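Local coordinates for protein acidocalcisomal pyrophosphatase (Trypanosoma brucei brucei, PDB 5C5V) that probably hydrolyses inorganic pyrophosphate with the help of magnesium ions, at residues Glu103-Ser108 with Pro186-His191. Residues are numbered along the deposited sequence; the frame is centred on the assembly and turned at random.
Sequences EMYTPS and PRFYKH. With 2PN (imidodiphosphoric acid), chain C.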
loop_
_atom_site.group_PDB
_atom_site.type_symbol
_atom_site.label_atom_id
_atom_site.label_comp_id
_atom_site.label_asym_id
_atom_site.label_seq_id
_atom_site.Cartn_x
_atom_site.Cartn_y
_atom_site.Cartn_z
ATOM N N GLU A 103 31.046 13.872 -19.473
ATOM C CA GLU A 103 31.163 13.327 -18.119
ATOM C C GLU A 103 30.214 14.037 -17.147
ATOM O O GLU A 103 30.129 15.266 -17.135
ATOM C CB GLU A 103 32.607 13.447 -17.623
ATOM C CG GLU A 103 32.758 13.360 -16.121
ATOM C CD GLU A 103 34.164 13.717 -15.640
ATOM O OE1 GLU A 103 35.044 13.980 -16.496
ATOM O OE2 GLU A 103 34.395 13.714 -14.400
ATOM N N MET A 104 29.500 13.264 -16.340
ATOM C CA MET A 104 28.443 13.824 -15.503
ATOM C C MET A 104 28.956 14.921 -14.581
ATOM O O MET A 104 30.047 14.817 -14.031
ATOM C CB MET A 104 27.774 12.732 -14.673
ATOM C CG MET A 104 26.439 13.162 -14.081
ATOM S SD MET A 104 25.575 11.770 -13.327
ATOM C CE MET A 104 24.064 12.545 -12.752
ATOM N N TYR A 105 28.148 15.967 -14.432
ATOM C CA TYR A 105 28.452 17.132 -13.591
ATOM C C TYR A 105 29.451 18.093 -14.230
ATOM O O TYR A 105 29.854 19.070 -13.600
ATOM C CB TYR A 105 28.972 16.695 -12.221
ATOM C CG TYR A 105 28.027 15.776 -11.492
ATOM C CD1 TYR A 105 26.688 16.114 -11.330
ATOM C CD2 TYR A 105 28.467 14.563 -10.979
ATOM C CE1 TYR A 105 25.814 15.273 -10.662
ATOM C CE2 TYR A 105 27.602 13.713 -10.307
ATOM C CZ TYR A 105 26.281 14.075 -10.155
ATOM O OH TYR A 105 25.430 13.229 -9.496
ATOM N N THR A 106 29.834 17.823 -15.471
ATOM C CA THR A 106 30.607 18.780 -16.251
ATOM C C THR A 106 29.711 19.279 -17.367
ATOM O O THR A 106 28.662 18.695 -17.619
ATOM C CB THR A 106 31.892 18.178 -16.840
ATOM O OG1 THR A 106 31.565 17.329 -17.951
ATOM C CG2 THR A 106 32.624 17.377 -15.784
ATOM N N PRO A 107 30.112 20.365 -18.033
ATOM C CA PRO A 107 29.256 20.971 -19.058
ATOM C C PRO A 107 29.047 20.100 -20.291
ATOM O O PRO A 107 28.163 20.405 -21.100
ATOM C CB PRO A 107 30.017 22.247 -19.436
ATOM C CG PRO A 107 30.925 22.520 -18.277
ATOM C CD PRO A 107 31.316 21.169 -17.765
ATOM N N SER A 108 29.838 19.044 -20.445
ATOM C CA SER A 108 29.776 18.234 -21.660
ATOM C C SER A 108 28.704 17.155 -21.565
ATOM O O SER A 108 28.272 16.600 -22.576
ATOM C CB SER A 108 31.134 17.595 -21.957
ATOM O OG SER A 108 31.484 16.659 -20.950
ATOM N N PRO A 186 28.417 24.498 -13.969
ATOM C CA PRO A 186 27.222 23.643 -13.908
ATOM C C PRO A 186 26.408 23.912 -12.630
ATOM O O PRO A 186 26.983 23.970 -11.547
ATOM C CB PRO A 186 27.803 22.227 -13.925
ATOM C CG PRO A 186 29.102 22.376 -14.654
ATOM C CD PRO A 186 29.638 23.718 -14.241
ATOM N N ARG A 187 25.096 24.097 -12.768
ATOM C CA ARG A 187 24.258 24.577 -11.670
ATOM C C ARG A 187 23.810 23.492 -10.683
ATOM O O ARG A 187 23.268 22.454 -11.069
ATOM C CB ARG A 187 23.036 25.291 -12.251
ATOM C CG ARG A 187 21.976 25.727 -11.256
ATOM C CD ARG A 187 20.759 26.276 -11.999
ATOM N NE ARG A 187 19.677 26.697 -11.113
ATOM C CZ ARG A 187 18.418 26.896 -11.502
ATOM N NH1 ARG A 187 18.056 26.687 -12.766
ATOM N NH2 ARG A 187 17.506 27.287 -10.618
ATOM N N PHE A 188 24.047 23.750 -9.400
ATOM C CA PHE A 188 23.475 22.943 -8.323
ATOM C C PHE A 188 22.599 23.843 -7.479
ATOM O O PHE A 188 22.948 24.998 -7.258
ATOM C CB PHE A 188 24.555 22.303 -7.447
ATOM C CG PHE A 188 25.423 21.310 -8.167
ATOM C CD1 PHE A 188 25.176 19.948 -8.057
ATOM C CD2 PHE A 188 26.488 21.734 -8.952
ATOM C CE1 PHE A 188 25.965 19.033 -8.714
ATOM C CE2 PHE A 188 27.286 20.819 -9.603
ATOM C CZ PHE A 188 27.023 19.469 -9.485
ATOM N N TYR A 189 21.462 23.333 -7.020
ATOM C CA TYR A 189 20.643 24.097 -6.092
ATOM C C TYR A 189 21.451 24.467 -4.858
ATOM O O TYR A 189 22.061 23.607 -4.224
ATOM C CB TYR A 189 19.423 23.308 -5.653
ATOM C CG TYR A 189 18.363 23.131 -6.688
ATOM C CD1 TYR A 189 17.982 24.182 -7.510
ATOM C CD2 TYR A 189 17.712 21.912 -6.826
ATOM C CE1 TYR A 189 16.995 24.013 -8.443
ATOM C CE2 TYR A 189 16.726 21.735 -7.756
ATOM C CZ TYR A 189 16.370 22.783 -8.564
ATOM O OH TYR A 189 15.372 22.608 -9.490
ATOM N N LYS A 190 21.447 25.743 -4.510
ATOM C CA LYS A 190 22.137 26.179 -3.312
ATOM C C LYS A 190 21.240 25.998 -2.089
ATOM O O LYS A 190 21.717 25.665 -1.001
ATOM C CB LYS A 190 22.569 27.632 -3.457
ATOM C CG LYS A 190 23.455 28.126 -2.358
ATOM C CD LYS A 190 23.946 29.524 -2.693
ATOM C CE LYS A 190 24.606 30.194 -1.502
ATOM N NZ LYS A 190 24.858 31.633 -1.811
ATOM N N HIS A 191 19.937 26.170 -2.289
ATOM C CA HIS A 191 18.963 26.143 -1.201
ATOM C C HIS A 191 18.905 24.812 -0.469
ATOM O O HIS A 191 18.713 24.767 0.742
ATOM C CB HIS A 191 17.575 26.482 -1.740
ATOM C CG HIS A 191 16.495 26.468 -0.702
ATOM N ND1 HIS A 191 16.568 27.207 0.460
ATOM C CD2 HIS A 191 15.308 25.814 -0.660
ATOM C CE1 HIS A 191 15.476 27.002 1.179
ATOM N NE2 HIS A 191 14.692 26.172 0.515
HETATM P P1 2PN C . 14.273 27.199 -12.759
HETATM O O1 2PN C . 15.457 27.376 -13.744
HETATM O O2 2PN C . 13.322 28.416 -12.918
HETATM O O3 2PN C . 14.830 27.032 -11.318
HETATM N N1 2PN C . 13.494 25.805 -13.110
HETATM P P2 2PN C . 12.576 25.560 -14.445
HETATM O O4 2PN C . 13.385 25.907 -15.747
HETATM O O5 2PN C . 11.387 26.495 -14.344
HETATM O O6 2PN C . 12.137 24.163 -14.501
#
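Thr-106, whose carbonyl carbon touches Pro-186 CG, grips Glu-103 O twice. Its amide N reaches Glu-103 O at 3.1 Å. Thr-106 OG1 donates to Glu-103 O at 2.6 Å, in the carbonyl plane on a lone pair. The first bond closes a type II beta turn, Glu-103 to Thr-106. Ser-108 OG bonds to Thr-106 OG1 and also accepts from Glu-103 N. Tyr-105, in the turn, and Pro-107, just after it, meet segment 186-191. Pro-186 CG lies against Tyr-105 O at 3.6 Å, the nearest approach between the two loops. Pro-107 CD lies 4.0 Å from Pro-186 CG. Tyr-105 CD1 meets Phe-188 CZ at 3.8 Å, with the ring planes oblique at 37°. Met-104 CG sits over the centre of one face of the Tyr-105 ring. No hydrogen bond joins the loops. Gln-179 of strand 177-182 touches Tyr-105, Pro-186 and Phe-188. Arg-187, between Pro-186 and Phe-188, extends to imidodiphosphoric acid, with CG anti to the backbone N (chi1 174°). Arg-187 NH1 donates to O1 of the ligand at 2.9 Å, nearly straight at 170°, and NH2 donates to O3. Asp-180 pairs with NH1 in a salt bridge. The loop between strands 94-101 and 110-117, with its type II turn, thus packs beside a ligand-binding loop of the pyrophosphatase active site.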